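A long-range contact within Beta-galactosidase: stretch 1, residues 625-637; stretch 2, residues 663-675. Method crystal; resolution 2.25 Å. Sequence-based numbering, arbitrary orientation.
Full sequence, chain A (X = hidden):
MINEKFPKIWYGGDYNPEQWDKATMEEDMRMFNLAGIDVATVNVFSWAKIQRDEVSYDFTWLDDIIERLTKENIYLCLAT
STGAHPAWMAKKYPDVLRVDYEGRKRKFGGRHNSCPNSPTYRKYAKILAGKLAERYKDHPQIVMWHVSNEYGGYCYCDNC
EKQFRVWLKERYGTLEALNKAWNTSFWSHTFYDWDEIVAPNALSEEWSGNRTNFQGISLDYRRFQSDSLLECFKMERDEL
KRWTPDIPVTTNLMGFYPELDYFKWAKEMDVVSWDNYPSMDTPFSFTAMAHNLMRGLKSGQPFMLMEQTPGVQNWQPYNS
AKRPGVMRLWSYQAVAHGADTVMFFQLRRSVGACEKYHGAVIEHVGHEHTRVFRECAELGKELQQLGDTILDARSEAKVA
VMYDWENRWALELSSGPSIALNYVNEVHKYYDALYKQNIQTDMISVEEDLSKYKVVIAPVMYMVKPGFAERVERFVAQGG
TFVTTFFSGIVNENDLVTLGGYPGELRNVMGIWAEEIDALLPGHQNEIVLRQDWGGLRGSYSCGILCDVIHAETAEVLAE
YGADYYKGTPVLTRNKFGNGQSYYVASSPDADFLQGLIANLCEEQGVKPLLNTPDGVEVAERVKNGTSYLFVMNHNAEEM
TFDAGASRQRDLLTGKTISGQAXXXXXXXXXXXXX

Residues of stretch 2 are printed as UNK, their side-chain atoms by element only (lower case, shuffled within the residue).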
ATOM      1  N   ASN A 625      32.306  28.607 -30.835  1.00 45.25           N
ATOM      2  CA  ASN A 625      33.509  29.339 -31.231  1.00 49.67           C
ATOM      3  C   ASN A 625      33.810  30.584 -30.369  1.00 44.51           C
ATOM      4  O   ASN A 625      34.239  30.464 -29.213  1.00 41.10           O
ATOM      5  CB  ASN A 625      33.451  29.654 -32.723  1.00 50.03           C
ATOM      6  CG  ASN A 625      33.436  28.390 -33.568  1.00 59.11           C
ATOM      7  OD1 ASN A 625      32.509  28.155 -34.352  1.00 58.57           O
ATOM      8  ND2 ASN A 625      34.458  27.553 -33.389  1.00 52.39           N
ATOM      9  N   GLY A 626      33.590  31.775 -30.910  1.00 37.62           N
ATOM     10  CA  GLY A 626      33.828  32.972 -30.121  1.00 45.66           C
ATOM     11  C   GLY A 626      32.563  33.628 -29.602  1.00 41.15           C
ATOM     12  O   GLY A 626      32.596  34.760 -29.115  1.00 42.65           O
ATOM     13  N   THR A 627      31.443  32.921 -29.705  1.00 33.75           N
ATOM     14  CA  THR A 627      30.151  33.540 -29.444  1.00 34.47           C
ATOM     15  C   THR A 627      29.398  32.886 -28.289  1.00 31.74           C
ATOM     16  O   THR A 627      29.322  31.661 -28.189  1.00 33.07           O
ATOM     17  CB  THR A 627      29.274  33.552 -30.714  1.00 36.55           C
ATOM     18  OG1 THR A 627      29.975  34.219 -31.775  1.00 38.79           O
ATOM     19  CG2 THR A 627      27.952  34.257 -30.453  1.00 33.89           C
ATOM     20  N   SER A 628      28.840  33.715 -27.418  1.00 32.08           N
ATOM     21  CA  SER A 628      28.105  33.226 -26.257  1.00 34.55           C
ATOM     22  C   SER A 628      26.607  33.488 -26.374  1.00 35.21           C
ATOM     23  O   SER A 628      26.187  34.624 -26.576  1.00 35.46           O
ATOM     24  CB  SER A 628      28.632  33.878 -24.984  1.00 32.22           C
ATOM     25  OG  SER A 628      27.590  34.009 -24.039  1.00 29.74           O
ATOM     26  N   TYR A 629      25.809  32.431 -26.239  1.00 30.35           N
ATOM     27  CA  TYR A 629      24.360  32.554 -26.214  1.00 28.61           C
ATOM     28  C   TYR A 629      23.803  32.394 -24.803  1.00 31.40           C
ATOM     29  O   TYR A 629      23.904  31.319 -24.202  1.00 29.34           O
ATOM     30  CB  TYR A 629      23.719  31.534 -27.154  1.00 29.78           C
ATOM     31  CG  TYR A 629      24.224  31.671 -28.559  1.00 32.80           C
ATOM     32  CD1 TYR A 629      23.830  32.744 -29.354  1.00 33.33           C
ATOM     33  CD2 TYR A 629      25.114  30.749 -29.092  1.00 30.12           C
ATOM     34  CE1 TYR A 629      24.303  32.891 -30.646  1.00 32.70           C
ATOM     35  CE2 TYR A 629      25.597  30.892 -30.383  1.00 33.92           C
ATOM     36  CZ  TYR A 629      25.183  31.965 -31.158  1.00 32.94           C
ATOM     37  OH  TYR A 629      25.656  32.114 -32.446  1.00 36.27           O
ATOM     38  N   LEU A 630      23.227  33.471 -24.272  1.00 28.06           N
ATOM     39  CA  LEU A 630      22.580  33.408 -22.965  1.00 30.74           C
ATOM     40  C   LEU A 630      21.100  33.131 -23.142  1.00 32.67           C
ATOM     41  O   LEU A 630      20.361  33.979 -23.659  1.00 34.18           O
ATOM     42  CB  LEU A 630      22.753  34.702 -22.176  1.00 24.78           C
ATOM     43  CG  LEU A 630      24.149  35.118 -21.738  1.00 29.02           C
ATOM     44  CD1 LEU A 630      24.028  36.150 -20.613  1.00 23.90           C
ATOM     45  CD2 LEU A 630      24.930  33.918 -21.286  1.00 27.19           C
ATOM     46  N   PHE A 631      20.675  31.948 -22.716  1.00 22.13           N
ATOM     47  CA  PHE A 631      19.271  31.590 -22.730  1.00 23.72           C
ATOM     48  C   PHE A 631      18.608  32.122 -21.470  1.00 26.06           C
ATOM     49  O   PHE A 631      18.914  31.682 -20.360  1.00 30.19           O
ATOM     50  CB  PHE A 631      19.110  30.070 -22.849  1.00 20.94           C
ATOM     51  CG  PHE A 631      19.547  29.522 -24.186  1.00 23.55           C
ATOM     52  CD1 PHE A 631      18.609  29.138 -25.139  1.00 20.74           C
ATOM     53  CD2 PHE A 631      20.893  29.404 -24.495  1.00 21.91           C
ATOM     54  CE1 PHE A 631      19.006  28.654 -26.372  1.00 19.29           C
ATOM     55  CE2 PHE A 631      21.300  28.909 -25.726  1.00 24.98           C
ATOM     56  CZ  PHE A 631      20.351  28.534 -26.671  1.00 24.81           C
ATOM     57  N   VAL A 632      17.714  33.090 -21.638  1.00 24.98           N
ATOM     58  CA  VAL A 632      17.008  33.668 -20.507  1.00 24.11           C
ATOM     59  C   VAL A 632      15.574  33.195 -20.527  1.00 27.05           C
ATOM     60  O   VAL A 632      14.874  33.343 -21.528  1.00 28.58           O
ATOM     61  CB  VAL A 632      17.020  35.194 -20.535  1.00 27.40           C
ATOM     62  CG1 VAL A 632      16.401  35.742 -19.257  1.00 22.55           C
ATOM     63  CG2 VAL A 632      18.437  35.699 -20.715  1.00 30.42           C
ATOM     64  N   MET A 633      15.140  32.619 -19.412  1.00 28.50           N
ATOM     65  CA  MET A 633      13.871  31.918 -19.377  1.00 21.87           C
ATOM     66  C   MET A 633      13.108  32.281 -18.130  1.00 25.78           C
ATOM     67  O   MET A 633      13.528  31.982 -17.016  1.00 30.13           O
ATOM     68  CB  MET A 633      14.108  30.419 -19.507  1.00 22.28           C
ATOM     69  CG  MET A 633      14.818  30.106 -20.834  1.00 25.45           C
ATOM     70  SD  MET A 633      15.658  28.530 -20.933  1.00 30.61           S
ATOM     71  CE  MET A 633      16.975  28.738 -19.727  1.00 22.89           C
ATOM     72  N   ASN A 634      11.985  32.954 -18.330  1.00 24.40           N
ATOM     73  CA  ASN A 634      11.178  33.422 -17.223  1.00 29.97           C
ATOM     74  C   ASN A 634      10.076  32.441 -16.906  1.00 29.62           C
ATOM     75  O   ASN A 634       9.081  32.394 -17.611  1.00 29.45           O
ATOM     76  CB  ASN A 634      10.565  34.783 -17.554  1.00 26.76           C
ATOM     77  CG  ASN A 634       9.738  35.332 -16.419  1.00 32.78           C
ATOM     78  OD1 ASN A 634       9.746  34.788 -15.308  1.00 30.53           O
ATOM     79  ND2 ASN A 634       9.017  36.422 -16.683  1.00 31.30           N
ATOM     80  N   HIS A 635      10.249  31.667 -15.841  1.00 27.43           N
ATOM     81  CA  HIS A 635       9.243  30.694 -15.428  1.00 27.69           C
ATOM     82  C   HIS A 635       8.047  31.312 -14.692  1.00 29.89           C
ATOM     83  O   HIS A 635       7.023  30.651 -14.497  1.00 25.51           O
ATOM     84  CB  HIS A 635       9.890  29.600 -14.568  1.00 30.16           C
ATOM     85  CG  HIS A 635      10.972  28.839 -15.276  1.00 27.99           C
ATOM     86  ND1 HIS A 635      10.704  27.833 -16.177  1.00 26.14           N
ATOM     87  CD2 HIS A 635      12.321  28.935 -15.210  1.00 25.66           C
ATOM     88  CE1 HIS A 635      11.840  27.344 -16.640  1.00 24.94           C
ATOM     89  NE2 HIS A 635      12.837  27.995 -16.071  1.00 24.96           N
ATOM     90  N   ASN A 636       8.179  32.574 -14.284  1.00 30.67           N
ATOM     91  CA  ASN A 636       7.100  33.264 -13.568  1.00 30.74           C
ATOM     92  C   ASN A 636       5.897  33.567 -14.456  1.00 29.93           C
ATOM     93  O   ASN A 636       6.039  33.756 -15.664  1.00 29.60           O
ATOM     94  CB  ASN A 636       7.604  34.570 -12.946  1.00 26.44           C
ATOM     95  CG  ASN A 636       8.796  34.364 -12.054  1.00 28.80           C
ATOM     96  OD1 ASN A 636       8.654  34.026 -10.879  1.00 29.77           O
ATOM     97  ND2 ASN A 636       9.986  34.577 -12.599  1.00 29.32           N
ATOM     98  N   ALA A 637       4.714  33.619 -13.850  1.00 35.06           N
ATOM     99  CA  ALA A 637       3.490  33.953 -14.583  1.00 34.39           C
ATOM    100  C   ALA A 637       3.359  35.466 -14.768  1.00 33.87           C
ATOM    101  O   ALA A 637       2.336  35.959 -15.252  1.00 33.34           O
ATOM    102  CB  ALA A 637       2.261  33.391 -13.864  1.00 27.07           C
ATOM    103  N   UNK A 663      13.191  43.860 -19.983  1.00 37.43           N
ATOM    104  CA  UNK A 663      12.062  43.099 -19.472  1.00 35.61           C
ATOM    105  C   UNK A 663      11.857  41.854 -20.318  1.00 30.69           C
ATOM    106  O   UNK A 663      12.264  41.787 -21.483  1.00 38.07           O
ATOM    107  o   UNK A 663      10.327  44.212 -20.754  1.00 43.22           O
ATOM    108  c   UNK A 663      10.761  43.923 -19.420  1.00 36.86           C
ATOM    109  c   UNK A 663      10.978  45.224 -18.659  1.00 33.70           C
ATOM    110  N   UNK A 664      11.238  40.861 -19.702  1.00 33.70           N
ATOM    111  CA  UNK A 664      10.983  39.590 -20.340  1.00 35.30           C
ATOM    112  C   UNK A 664       9.591  39.195 -19.886  1.00 31.36           C
ATOM    113  O   UNK A 664       9.283  39.242 -18.697  1.00 33.87           O
ATOM    114  c   UNK A 664      11.962  38.274 -18.419  1.00 28.34           C
ATOM    115  c   UNK A 664      12.034  38.535 -19.920  1.00 30.32           C
ATOM    116  c   UNK A 664      11.881  37.249 -20.742  1.00 29.42           C
ATOM    117  c   UNK A 664      12.908  36.150 -20.384  1.00 28.28           C
ATOM    118  N   UNK A 665       8.728  38.846 -20.840  1.00 30.73           N
ATOM    119  CA  UNK A 665       7.324  38.583 -20.513  1.00 29.31           C
ATOM    120  C   UNK A 665       7.170  37.325 -19.674  1.00 32.92           C
ATOM    121  O   UNK A 665       8.101  36.520 -19.602  1.00 28.30           O
ATOM    122  c   UNK A 665       9.009  38.718 -22.280  1.00 30.98           C
ATOM    123  c   UNK A 665       7.656  38.887 -22.903  1.00 31.20           C
ATOM    124  c   UNK A 665       6.672  38.370 -21.891  1.00 29.88           C
ATOM    125  N   UNK A 666       6.009  37.167 -19.044  1.00 29.30           N
ATOM    126  CA  UNK A 666       5.651  35.901 -18.424  1.00 32.15           C
ATOM    127  C   UNK A 666       5.947  34.771 -19.402  1.00 26.53           C
ATOM    128  O   UNK A 666       5.656  34.886 -20.585  1.00 27.01           O
ATOM    129  c   UNK A 666       4.162  35.893 -18.037  1.00 33.53           C
ATOM    130  N   UNK A 667       6.527  33.682 -18.902  1.00 30.77           N
ATOM    131  CA  UNK A 667       6.846  32.511 -19.721  1.00 28.52           C
ATOM    132  C   UNK A 667       7.799  32.820 -20.868  1.00 30.59           C
ATOM    133  O   UNK A 667       7.962  32.007 -21.780  1.00 30.37           O
ATOM    134  n   UNK A 667       1.701  30.862 -16.995  1.00 30.46           N
ATOM    135  n   UNK A 667       3.987  30.580 -17.133  1.00 31.14           N
ATOM    136  c   UNK A 667       5.570  31.891 -20.290  1.00 30.62           C
ATOM    137  c   UNK A 667       4.898  30.894 -19.372  1.00 34.01           C
ATOM    138  c   UNK A 667       4.186  31.551 -18.207  1.00 30.88           C
ATOM    139  n   UNK A 667       2.769  29.363 -15.623  1.00 36.36           N
ATOM    140  c   UNK A 667       2.815  30.270 -16.589  1.00 28.29           C
ATOM    141  N   UNK A 668       8.432  33.986 -20.818  1.00 25.92           N
ATOM    142  CA  UNK A 668       9.195  34.476 -21.952  1.00 28.14           C
ATOM    143  C   UNK A 668      10.551  33.819 -22.106  1.00 27.31           C
ATOM    144  O   UNK A 668      11.081  33.239 -21.164  1.00 25.34           O
ATOM    145  N   UNK A 669      11.107  33.910 -23.308  1.00 23.88           N
ATOM    146  CA  UNK A 669      12.438  33.387 -23.589  1.00 27.62           C
ATOM    147  C   UNK A 669      13.186  34.406 -24.438  1.00 30.36           C
ATOM    148  O   UNK A 669      12.650  34.913 -25.423  1.00 23.91           O
ATOM    149  c   UNK A 669      13.771  31.584 -24.781  1.00 20.79           C
ATOM    150  c   UNK A 669      12.380  32.039 -24.364  1.00 23.11           C
ATOM    151  c   UNK A 669      11.692  30.967 -23.533  1.00 25.82           C
ATOM    152  N   UNK A 670      14.418  34.710 -24.040  1.00 27.94           N
ATOM    153  CA  UNK A 670      15.312  35.518 -24.850  1.00 24.43           C
ATOM    154  C   UNK A 670      16.590  34.720 -25.021  1.00 29.59           C
ATOM    155  O   UNK A 670      16.981  33.954 -24.143  1.00 25.57           O
ATOM    156  c   UNK A 670      14.381  37.603 -23.652  1.00 33.90           C
ATOM    157  c   UNK A 670      15.619  36.850 -24.161  1.00 29.08           C
ATOM    158  s   UNK A 670      14.765  39.064 -22.657  1.00 37.96           S
ATOM    159  c   UNK A 670      15.722  40.006 -23.839  1.00 34.17           C
ATOM    160  N   UNK A 671      17.232  34.889 -26.166  1.00 26.51           N
ATOM    161  CA  UNK A 671      18.524  34.283 -26.406  1.00 28.30           C
ATOM    162  C   UNK A 671      19.484  35.398 -26.795  1.00 28.08           C
ATOM    163  O   UNK A 671      19.552  35.803 -27.959  1.00 28.88           O
ATOM    164  c   UNK A 671      17.127  31.216 -28.329  1.00 20.29           C
ATOM    165  c   UNK A 671      18.454  33.222 -27.517  1.00 28.22           C
ATOM    166  c   UNK A 671      17.352  32.202 -27.213  1.00 24.53           C
ATOM    167  c   UNK A 671      19.787  32.538 -27.683  1.00 25.25           C
ATOM    168  N   UNK A 672      20.210  35.899 -25.804  1.00 28.82           N
ATOM    169  CA  UNK A 672      21.126  37.009 -26.004  1.00 27.49           C
ATOM    170  C   UNK A 672      22.396  36.541 -26.672  1.00 28.63           C
ATOM    171  O   UNK A 672      23.082  35.672 -26.151  1.00 35.80           O
ATOM    172  c   UNK A 672      20.252  38.609 -22.678  1.00 30.92           C
ATOM    173  c   UNK A 672      21.457  37.651 -24.663  1.00 32.35           C
ATOM    174  c   UNK A 672      20.508  38.747 -24.171  1.00 40.64           C
ATOM    175  c   UNK A 672      19.200  38.797 -24.977  1.00 32.87           C
ATOM    176  N   UNK A 673      22.704  37.120 -27.827  1.00 33.43           N
ATOM    177  CA  UNK A 673      23.933  36.823 -28.555  1.00 33.69           C
ATOM    178  C   UNK A 673      25.015  37.843 -28.208  1.00 40.89           C
ATOM    179  O   UNK A 673      24.855  39.034 -28.473  1.00 44.56           O
ATOM    180  o   UNK A 673      24.805  35.514 -33.106  1.00 48.55           O
ATOM    181  c   UNK A 673      23.669  36.835 -30.065  1.00 36.16           C
ATOM    182  o   UNK A 673      23.983  37.540 -32.887  1.00 45.10           O
ATOM    183  c   UNK A 673      24.873  36.519 -30.934  1.00 35.03           C
ATOM    184  c   UNK A 673      24.532  36.524 -32.415  1.00 44.40           C
ATOM    185  N   UNK A 674      26.109  37.372 -27.615  1.00 40.19           N
ATOM    186  CA  UNK A 674      27.215  38.245 -27.224  1.00 39.33           C
ATOM    187  C   UNK A 674      28.572  37.577 -27.463  1.00 42.08           C
ATOM    188  O   UNK A 674      28.650  36.514 -28.075  1.00 40.93           O
ATOM    189  c   UNK A 674      27.069  38.662 -25.761  1.00 38.60           C
ATOM    190  n   UNK A 674      28.287  35.353 -21.138  1.00 53.75           N
ATOM    191  c   UNK A 674      26.892  37.948 -23.355  1.00 45.14           C
ATOM    192  c   UNK A 674      26.881  37.497 -24.811  1.00 43.32           C
ATOM    193  n   UNK A 674      29.372  36.945 -22.389  1.00 58.09           N
ATOM    194  n   UNK A 674      27.059  36.828 -22.426  1.00 43.72           N
ATOM    195  c   UNK A 674      28.236  36.376 -21.988  1.00 57.35           C
ATOM    196  N   UNK A 675      29.643  38.201 -26.985  1.00 50.00           N
ATOM    197  CA  UNK A 675      30.982  37.639 -27.161  1.00 52.61           C
ATOM    198  C   UNK A 675      31.544  37.092 -25.846  1.00 47.19           C
ATOM    199  O   UNK A 675      32.035  35.960 -25.789  1.00 51.43           O
ATOM    200  c   UNK A 675      31.932  38.677 -27.774  1.00 44.68           C
TER
HETATM  201  O   HOH W   1       5.973  28.320 -15.884  1.00 31.11           O

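Position 663 has three side-chain atoms: one carbon carrying an oxygen and a carbon. It is out of reach of stretch 1. This is Thr663.

Position 664 has four carbons, forked at the first, with one arm two carbons long. The end of the longer arm reaches the Val632 side chain. This is Ile664. Its CD1 lies 3.7 Å from Val632 CG1. Its backbone O accepts a weak hydrogen bond from Asn634 ND2 (3.5 Å).

Position 665 has three carbons closing a ring onto the backbone N. This is Pro665. Its CA-to-CB bond points away from stretch 1, but Pro665 O accepts a hydrogen bond from Asn634 ND2 (3.1 Å).

Position 666 has a single carbon, CB, and this CB is 3.3 Å from Ala637 O. This is Ala666.

Position 667 has three carbons, a nitrogen, then a carbon with two more nitrogens: a guanidinium. The CA-to-CB bond points away from stretch 1, but the end returns, so Ala637 CB sits over one face of the guanidinium. This is Arg667. Its N donates to Asn636 O (3.3 Å). Water 1 bridges His635 O and Arg667 NE.

Position 668 has no side-chain atoms. Its backbone O accepts from Asn634 N (3.0 Å). This is Gly668. It closes a type II turn, its N bonding to Pro665 O (2.8 Å). A CB here would clash with that same oxygen.

Position 669 has three carbons, one carrying the other two. They touch the Met633 side chain. This is Val669. Its CG2 is 4.2 Å from Met633 CG.

Position 670 has an unbranched chain of two carbons, a sulfur and a carbon. Its CB meets Val632 CB at 4.2 Å, but the end of the chain leads away. This is Met670.

Position 671 has four carbons, forked at the first, one arm two carbons long. The short arm lies over the face of the Phe631 ring. This is Ile671. Its CD1 is 3.7 Å from Phe631 CE1.

Position 672 has four carbons, forked at the second. They touch Leu630 and Val632. This is Leu672. Its CD2 is 4.0 Å from Val632 CG2.

Position 673 has three carbons, the third carrying two oxygens. One oxygen lies at the edge of the Tyr629 ring. This is Glu673. Its OE2 is 3.6 Å from Tyr629 OH.

Position 674 has another guanidinium on three carbons. Ser628 OG sits over one face of it, and Leu630 CG lies at its edge. This is Arg674.

Position 675 has one carbon, CB, which touches stretch 1. This is Ala675.

The contact is an antiparallel strand pair. Ser628, Leu630 and Val632 each exchange two backbone hydrogen bonds with Arg674, Leu672 and Met670, respectively, so the strands satisfy each other's backbone polar groups. Tyr629, Phe631 and Met633 pair with Glu673, Ile671 and Val669 without backbone hydrogen bonds; these six side chains share the opposite face. Apolar side chains pack on both faces: Phe631 with Ile671 on one, Val632 with Ile664 and Leu672 on the other. At the strand's end, Asn634 N and ND2 tie down the turn.

Stretch 2 663-675: TIPARGVMILERA
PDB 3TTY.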